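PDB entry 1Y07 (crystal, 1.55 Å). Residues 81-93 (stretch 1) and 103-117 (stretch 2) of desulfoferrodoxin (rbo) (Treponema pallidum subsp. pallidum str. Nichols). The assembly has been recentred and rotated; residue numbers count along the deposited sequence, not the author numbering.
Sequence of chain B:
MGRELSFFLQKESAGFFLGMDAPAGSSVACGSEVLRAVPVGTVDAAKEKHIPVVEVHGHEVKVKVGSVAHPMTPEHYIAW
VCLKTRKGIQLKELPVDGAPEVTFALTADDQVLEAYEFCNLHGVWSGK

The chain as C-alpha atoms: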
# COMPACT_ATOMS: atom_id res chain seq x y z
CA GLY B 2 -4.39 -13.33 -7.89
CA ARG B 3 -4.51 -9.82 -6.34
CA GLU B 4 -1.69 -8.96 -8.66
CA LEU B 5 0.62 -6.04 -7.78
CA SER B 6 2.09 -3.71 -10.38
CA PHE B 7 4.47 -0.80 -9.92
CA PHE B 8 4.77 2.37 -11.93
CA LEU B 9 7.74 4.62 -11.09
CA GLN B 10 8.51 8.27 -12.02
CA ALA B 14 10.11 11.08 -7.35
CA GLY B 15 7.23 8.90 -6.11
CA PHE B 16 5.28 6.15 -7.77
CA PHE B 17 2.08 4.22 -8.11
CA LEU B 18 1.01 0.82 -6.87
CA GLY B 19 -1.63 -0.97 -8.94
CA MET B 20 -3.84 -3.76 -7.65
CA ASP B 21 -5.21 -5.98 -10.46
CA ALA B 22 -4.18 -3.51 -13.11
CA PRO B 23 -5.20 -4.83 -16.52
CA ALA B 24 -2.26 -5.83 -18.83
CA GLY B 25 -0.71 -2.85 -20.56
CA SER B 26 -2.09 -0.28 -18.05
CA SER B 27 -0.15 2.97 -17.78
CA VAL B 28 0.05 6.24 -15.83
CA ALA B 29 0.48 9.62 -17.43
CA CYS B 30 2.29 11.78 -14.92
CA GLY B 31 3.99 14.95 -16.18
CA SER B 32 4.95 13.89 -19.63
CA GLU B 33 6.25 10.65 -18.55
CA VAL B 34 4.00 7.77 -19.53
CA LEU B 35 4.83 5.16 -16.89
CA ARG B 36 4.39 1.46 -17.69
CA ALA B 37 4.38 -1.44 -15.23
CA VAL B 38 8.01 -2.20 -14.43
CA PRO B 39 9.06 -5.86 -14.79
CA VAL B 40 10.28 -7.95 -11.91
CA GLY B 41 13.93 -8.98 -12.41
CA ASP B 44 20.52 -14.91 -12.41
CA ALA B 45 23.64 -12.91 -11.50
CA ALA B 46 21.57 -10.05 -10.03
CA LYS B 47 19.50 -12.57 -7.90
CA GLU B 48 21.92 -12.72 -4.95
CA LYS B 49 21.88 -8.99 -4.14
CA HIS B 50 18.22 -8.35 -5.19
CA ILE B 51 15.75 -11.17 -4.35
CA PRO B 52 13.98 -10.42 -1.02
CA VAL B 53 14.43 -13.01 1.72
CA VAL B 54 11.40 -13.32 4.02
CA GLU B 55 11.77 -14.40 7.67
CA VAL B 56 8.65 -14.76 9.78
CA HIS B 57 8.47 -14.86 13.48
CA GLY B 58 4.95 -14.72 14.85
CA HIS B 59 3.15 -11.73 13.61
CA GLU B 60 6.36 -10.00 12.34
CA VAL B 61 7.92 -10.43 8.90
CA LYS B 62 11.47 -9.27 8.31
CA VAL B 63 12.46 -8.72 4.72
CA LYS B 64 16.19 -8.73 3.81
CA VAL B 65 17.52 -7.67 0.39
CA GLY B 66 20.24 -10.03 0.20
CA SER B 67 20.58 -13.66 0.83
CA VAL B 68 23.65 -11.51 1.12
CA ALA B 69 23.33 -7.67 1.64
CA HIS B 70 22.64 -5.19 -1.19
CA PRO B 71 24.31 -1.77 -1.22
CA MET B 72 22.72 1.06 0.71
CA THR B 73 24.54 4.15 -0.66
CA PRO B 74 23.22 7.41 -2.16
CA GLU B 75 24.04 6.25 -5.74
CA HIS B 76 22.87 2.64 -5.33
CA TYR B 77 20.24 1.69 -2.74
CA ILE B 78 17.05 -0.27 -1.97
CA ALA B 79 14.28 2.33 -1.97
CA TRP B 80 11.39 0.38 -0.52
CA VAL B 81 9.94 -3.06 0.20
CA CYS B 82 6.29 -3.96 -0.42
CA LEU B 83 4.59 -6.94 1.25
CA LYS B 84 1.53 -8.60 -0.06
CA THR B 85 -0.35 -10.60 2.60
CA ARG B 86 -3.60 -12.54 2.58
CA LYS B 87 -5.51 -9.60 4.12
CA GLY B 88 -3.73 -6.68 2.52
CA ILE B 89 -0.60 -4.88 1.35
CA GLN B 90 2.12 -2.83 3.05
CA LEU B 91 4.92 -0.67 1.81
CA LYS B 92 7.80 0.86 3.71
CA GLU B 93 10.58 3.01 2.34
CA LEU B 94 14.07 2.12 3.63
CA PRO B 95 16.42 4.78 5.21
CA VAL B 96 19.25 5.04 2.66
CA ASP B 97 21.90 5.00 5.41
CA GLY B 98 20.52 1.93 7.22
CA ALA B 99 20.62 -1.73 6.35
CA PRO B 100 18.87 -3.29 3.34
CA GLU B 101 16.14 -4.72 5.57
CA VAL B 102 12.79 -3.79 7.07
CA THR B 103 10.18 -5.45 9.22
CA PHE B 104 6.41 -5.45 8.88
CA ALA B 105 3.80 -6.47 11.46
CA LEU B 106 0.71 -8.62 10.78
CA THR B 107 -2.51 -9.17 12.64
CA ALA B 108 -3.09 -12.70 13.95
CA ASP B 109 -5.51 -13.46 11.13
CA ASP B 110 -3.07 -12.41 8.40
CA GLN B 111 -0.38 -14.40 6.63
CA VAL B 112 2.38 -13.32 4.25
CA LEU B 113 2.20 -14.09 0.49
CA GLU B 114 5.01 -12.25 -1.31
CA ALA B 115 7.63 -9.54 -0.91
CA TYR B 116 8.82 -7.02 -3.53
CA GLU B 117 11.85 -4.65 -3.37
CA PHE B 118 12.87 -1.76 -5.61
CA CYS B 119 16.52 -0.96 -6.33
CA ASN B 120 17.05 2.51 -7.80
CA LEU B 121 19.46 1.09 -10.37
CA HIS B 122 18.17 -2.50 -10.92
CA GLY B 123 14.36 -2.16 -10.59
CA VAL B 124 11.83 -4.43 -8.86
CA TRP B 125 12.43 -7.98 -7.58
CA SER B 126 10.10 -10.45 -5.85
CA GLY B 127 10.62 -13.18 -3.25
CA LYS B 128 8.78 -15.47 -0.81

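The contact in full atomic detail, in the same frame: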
# COMPACT_ATOMS: atom_id res chain seq x y z
N VAL B 81 10.38 -1.68 0.22
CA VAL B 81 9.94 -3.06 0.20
C VAL B 81 8.43 -3.02 0.35
O VAL B 81 7.90 -2.25 1.19
CB VAL B 81 10.57 -3.90 1.36
CG1 VAL B 81 9.93 -5.27 1.45
CG2 VAL B 81 12.09 -3.97 1.18
N CYS B 82 7.75 -3.80 -0.45
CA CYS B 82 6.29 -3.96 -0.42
C CYS B 82 5.99 -5.42 -0.04
O CYS B 82 6.64 -6.34 -0.53
CB CYS B 82 5.71 -3.61 -1.79
SG CYS B 82 3.97 -3.93 -1.99
N LEU B 83 5.02 -5.63 0.82
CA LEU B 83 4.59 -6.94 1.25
C LEU B 83 3.16 -7.13 0.88
O LEU B 83 2.32 -6.28 1.18
CB LEU B 83 4.71 -7.02 2.77
CG LEU B 83 4.81 -8.41 3.38
CD1 LEU B 83 6.00 -9.13 2.95
CD2 LEU B 83 4.68 -8.28 4.91
N LYS B 84 2.89 -8.20 0.15
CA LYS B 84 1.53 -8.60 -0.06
C LYS B 84 1.23 -9.71 0.94
O LYS B 84 2.02 -10.63 1.07
CB LYS B 84 1.31 -9.14 -1.49
CG LYS B 84 -0.10 -9.73 -1.59
CD LYS B 84 -0.54 -10.05 -2.99
CE LYS B 84 0.11 -11.24 -3.55
NZ LYS B 84 -0.47 -11.50 -4.90
N THR B 85 0.12 -9.60 1.65
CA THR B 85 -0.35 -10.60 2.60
C THR B 85 -1.74 -11.03 2.17
O THR B 85 -2.34 -10.46 1.23
CB THR B 85 -0.38 -10.07 4.04
OG1 THR B 85 -1.38 -9.07 4.19
CG2 THR B 85 0.94 -9.35 4.42
N ARG B 86 -2.27 -12.03 2.87
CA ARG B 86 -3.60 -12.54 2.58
C ARG B 86 -4.66 -11.46 2.73
O ARG B 86 -5.60 -11.38 1.91
CB ARG B 86 -3.92 -13.77 3.46
CG ARG B 86 -3.23 -15.07 2.92
CD ARG B 86 -3.91 -16.41 3.30
NE ARG B 86 -4.56 -17.02 2.13
CZ ARG B 86 -5.19 -18.21 2.13
NH1 ARG B 86 -5.27 -18.96 3.24
NH2 ARG B 86 -5.75 -18.67 0.99
N LYS B 87 -4.50 -10.62 3.76
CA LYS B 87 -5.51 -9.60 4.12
C LYS B 87 -5.28 -8.23 3.52
O LYS B 87 -6.19 -7.43 3.51
CB LYS B 87 -5.68 -9.49 5.65
CG LYS B 87 -6.01 -10.80 6.28
CD LYS B 87 -7.35 -11.42 5.77
CE LYS B 87 -7.87 -12.59 6.61
NZ LYS B 87 -8.64 -12.04 7.79
N GLY B 88 -4.08 -7.98 3.03
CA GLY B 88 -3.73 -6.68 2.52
C GLY B 88 -2.35 -6.50 1.93
O GLY B 88 -1.71 -7.45 1.47
N ILE B 89 -1.91 -5.25 1.90
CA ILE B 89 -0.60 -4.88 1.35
C ILE B 89 0.03 -3.87 2.33
O ILE B 89 -0.70 -3.16 3.04
CB ILE B 89 -0.64 -4.27 -0.10
CG1 ILE B 89 -1.43 -2.98 -0.18
CG2 ILE B 89 -1.07 -5.33 -1.11
CD1 ILE B 89 -1.32 -2.30 -1.47
N GLN B 90 1.35 -3.83 2.33
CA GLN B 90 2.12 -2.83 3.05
C GLN B 90 3.29 -2.36 2.21
O GLN B 90 3.78 -3.10 1.37
CB GLN B 90 2.71 -3.39 4.32
CG GLN B 90 1.67 -4.03 5.18
CD GLN B 90 2.14 -4.20 6.67
OE1 GLN B 90 2.75 -3.33 7.19
NE2 GLN B 90 1.82 -5.35 7.27
N LEU B 91 3.72 -1.14 2.44
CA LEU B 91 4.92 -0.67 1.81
C LEU B 91 5.64 0.24 2.77
O LEU B 91 5.04 1.07 3.44
CB LEU B 91 4.62 -0.02 0.47
CG LEU B 91 5.81 0.40 -0.43
CD1 LEU B 91 5.42 0.42 -1.90
CD2 LEU B 91 6.27 1.71 0.05
N LYS B 92 6.94 -0.01 2.92
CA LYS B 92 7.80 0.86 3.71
C LYS B 92 9.02 1.25 2.91
O LYS B 92 9.70 0.39 2.31
CB LYS B 92 8.29 0.11 4.99
CG LYS B 92 7.19 -0.14 6.02
CD LYS B 92 7.69 -0.81 7.31
CE LYS B 92 6.74 -0.64 8.47
NZ LYS B 92 7.26 -1.14 9.69
N GLU B 93 9.32 2.53 2.91
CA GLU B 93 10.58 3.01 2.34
C GLU B 93 11.71 2.69 3.32
O GLU B 93 11.52 2.67 4.52
CB GLU B 93 10.50 4.50 2.05
CG GLU B 93 9.45 4.78 1.00
CD GLU B 93 9.21 6.26 0.67
OE1 GLU B 93 9.60 7.12 1.48
OE2 GLU B 93 8.60 6.55 -0.40
N THR B 103 11.09 -4.53 8.64
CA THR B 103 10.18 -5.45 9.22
C THR B 103 8.76 -4.88 9.14
O THR B 103 8.54 -3.66 9.26
CB THR B 103 10.52 -5.64 10.65
OG1 THR B 103 11.87 -6.16 10.70
CG2 THR B 103 9.60 -6.72 11.34
N PHE B 104 7.81 -5.76 8.91
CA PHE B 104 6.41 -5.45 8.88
C PHE B 104 5.75 -6.24 10.00
O PHE B 104 6.22 -7.32 10.32
CB PHE B 104 5.84 -5.93 7.57
CG PHE B 104 6.45 -5.25 6.37
CD1 PHE B 104 7.55 -5.80 5.73
CD2 PHE B 104 5.92 -4.09 5.88
CE1 PHE B 104 8.14 -5.19 4.61
CE2 PHE B 104 6.50 -3.48 4.74
CZ PHE B 104 7.61 -4.03 4.14
N ALA B 105 4.64 -5.74 10.52
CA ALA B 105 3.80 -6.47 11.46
C ALA B 105 2.45 -6.86 10.88
O ALA B 105 1.86 -6.06 10.09
CB ALA B 105 3.60 -5.59 12.70
N LEU B 106 1.96 -8.05 11.24
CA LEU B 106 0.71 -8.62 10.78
C LEU B 106 -0.22 -8.82 11.95
O LEU B 106 0.22 -9.04 13.08
CB LEU B 106 1.00 -9.96 10.01
CG LEU B 106 1.39 -9.84 8.51
CD1 LEU B 106 2.67 -8.99 8.28
CD2 LEU B 106 1.51 -11.23 7.84
N THR B 107 -1.51 -8.75 11.70
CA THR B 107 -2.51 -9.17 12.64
C THR B 107 -2.54 -10.72 12.67
O THR B 107 -2.05 -11.41 11.77
CB THR B 107 -3.86 -8.61 12.35
OG1 THR B 107 -4.20 -8.84 10.97
CG2 THR B 107 -3.84 -7.08 12.49
N ALA B 108 -3.09 -11.25 13.75
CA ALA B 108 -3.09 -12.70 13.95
C ALA B 108 -3.80 -13.49 12.86
O ALA B 108 -3.47 -14.65 12.62
CB ALA B 108 -3.68 -13.04 15.31
N ASP B 109 -4.70 -12.82 12.14
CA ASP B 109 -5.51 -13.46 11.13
C ASP B 109 -4.87 -13.37 9.76
O ASP B 109 -5.41 -13.92 8.79
CB ASP B 109 -6.88 -12.83 11.08
CG ASP B 109 -6.80 -11.32 10.76
OD1 ASP B 109 -6.30 -10.56 11.59
OD2 ASP B 109 -7.20 -10.84 9.72
N ASP B 110 -3.72 -12.71 9.67
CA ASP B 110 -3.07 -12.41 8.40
C ASP B 110 -1.90 -13.34 8.23
O ASP B 110 -1.39 -13.93 9.23
CB ASP B 110 -2.62 -10.96 8.36
CG ASP B 110 -2.50 -10.41 6.94
OD1 ASP B 110 -2.68 -11.24 6.00
OD2 ASP B 110 -2.18 -9.23 6.70
N GLN B 111 -1.55 -13.60 6.97
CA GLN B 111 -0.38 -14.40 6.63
C GLN B 111 0.32 -13.81 5.42
O GLN B 111 -0.34 -13.26 4.54
CB GLN B 111 -0.77 -15.87 6.32
CG GLN B 111 -1.50 -16.54 7.47
CD GLN B 111 -1.99 -17.92 7.19
OE1 GLN B 111 -1.49 -18.88 7.80
NE2 GLN B 111 -3.00 -18.05 6.33
N VAL B 112 1.64 -13.90 5.38
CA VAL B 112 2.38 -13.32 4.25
C VAL B 112 2.19 -14.10 2.97
O VAL B 112 2.08 -15.34 3.03
CB VAL B 112 3.88 -13.23 4.60
CG1 VAL B 112 4.50 -14.56 4.67
CG2 VAL B 112 4.62 -12.39 3.58
N LEU B 113 2.21 -13.43 1.82
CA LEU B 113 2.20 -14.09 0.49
C LEU B 113 3.47 -13.85 -0.31
O LEU B 113 4.03 -14.78 -0.88
CB LEU B 113 1.01 -13.65 -0.35
CG LEU B 113 -0.36 -14.12 0.16
CD1 LEU B 113 -1.46 -13.50 -0.68
CD2 LEU B 113 -0.49 -15.66 0.14
N GLU B 114 3.92 -12.61 -0.40
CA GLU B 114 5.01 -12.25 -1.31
C GLU B 114 5.62 -10.91 -0.91
O GLU B 114 4.94 -10.04 -0.41
CB GLU B 114 4.52 -12.17 -2.76
CG GLU B 114 5.61 -12.03 -3.81
CD GLU B 114 5.13 -12.41 -5.23
OE1 GLU B 114 5.97 -12.83 -6.08
OE2 GLU B 114 3.92 -12.30 -5.50
N ALA B 115 6.91 -10.78 -1.14
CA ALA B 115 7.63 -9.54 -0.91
C ALA B 115 8.21 -9.05 -2.21
O ALA B 115 8.58 -9.87 -3.04
CB ALA B 115 8.73 -9.73 0.12
N TYR B 116 8.33 -7.72 -2.34
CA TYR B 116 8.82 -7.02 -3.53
C TYR B 116 9.75 -5.92 -3.05
O TYR B 116 9.47 -5.32 -2.06
CB TYR B 116 7.68 -6.39 -4.36
CG TYR B 116 6.53 -7.33 -4.65
CD1 TYR B 116 5.58 -7.59 -3.67
CD2 TYR B 116 6.41 -7.98 -5.88
CE1 TYR B 116 4.52 -8.45 -3.90
CE2 TYR B 116 5.33 -8.83 -6.12
CZ TYR B 116 4.41 -9.07 -5.11
OH TYR B 116 3.34 -9.94 -5.26
N GLU B 117 10.89 -5.73 -3.72
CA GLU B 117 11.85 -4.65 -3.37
C GLU B 117 12.22 -3.90 -4.62
O GLU B 117 12.31 -4.50 -5.69
CB GLU B 117 13.10 -5.18 -2.65
CG GLU B 117 14.02 -6.02 -3.51
CD GLU B 117 15.05 -5.24 -4.33
OE1 GLU B 117 15.84 -5.88 -5.07
OE2 GLU B 117 15.08 -4.01 -4.31
O HOH W 1 1.43 -9.79 -6.91
O HOH W 2 3.43 -3.11 9.88
O HOH W 3 -0.41 -6.66 5.93

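Strand 81-85 runs antiparallel to strand 112-117. V81 faces E117 in a non-hydrogen-bonded pair, and its CG1 packs 3.6 Å from CE1 of F104. C82 is hydrogen-bonded to Y116 in both directions, N to O and O to N each at 2.8 Å, as expected of a hydrogen-bonded antiparallel pair. L83 points to the same side of the sheet as V81: its CB sits almost on the ring normal of F104, 4.2 Å from the centroid, while CD1 reaches CG2 of V112 at 3.6 Å. Between K84 and T85 the register slips by one residue in a beta bulge; on its near side K84 O accepts from both E114 N (3.1 Å) and L113 N (2.9 Å), and K84 N donates to E114 O (2.8 Å).

Beyond the bulge, D110 binds the loop after T85. Its OD2 accepts from T85 OG1 at 2.6 Å; R86 N donates to Q111 O at 2.8 Å, and K87 N to D110 OD1 at 3.0 Å. K87 NZ adds a salt bridge to D109 OD2 (2.7 Å).

The returning strand meets stretch 2 through side chains that point toward it. Q90 NE2 donates to A105 O (2.9 Å), with OE1 at the edge of the F104 ring; K92 NZ reaches T103 O (2.9 Å). F104 thus lies among residues of both strands of stretch 1.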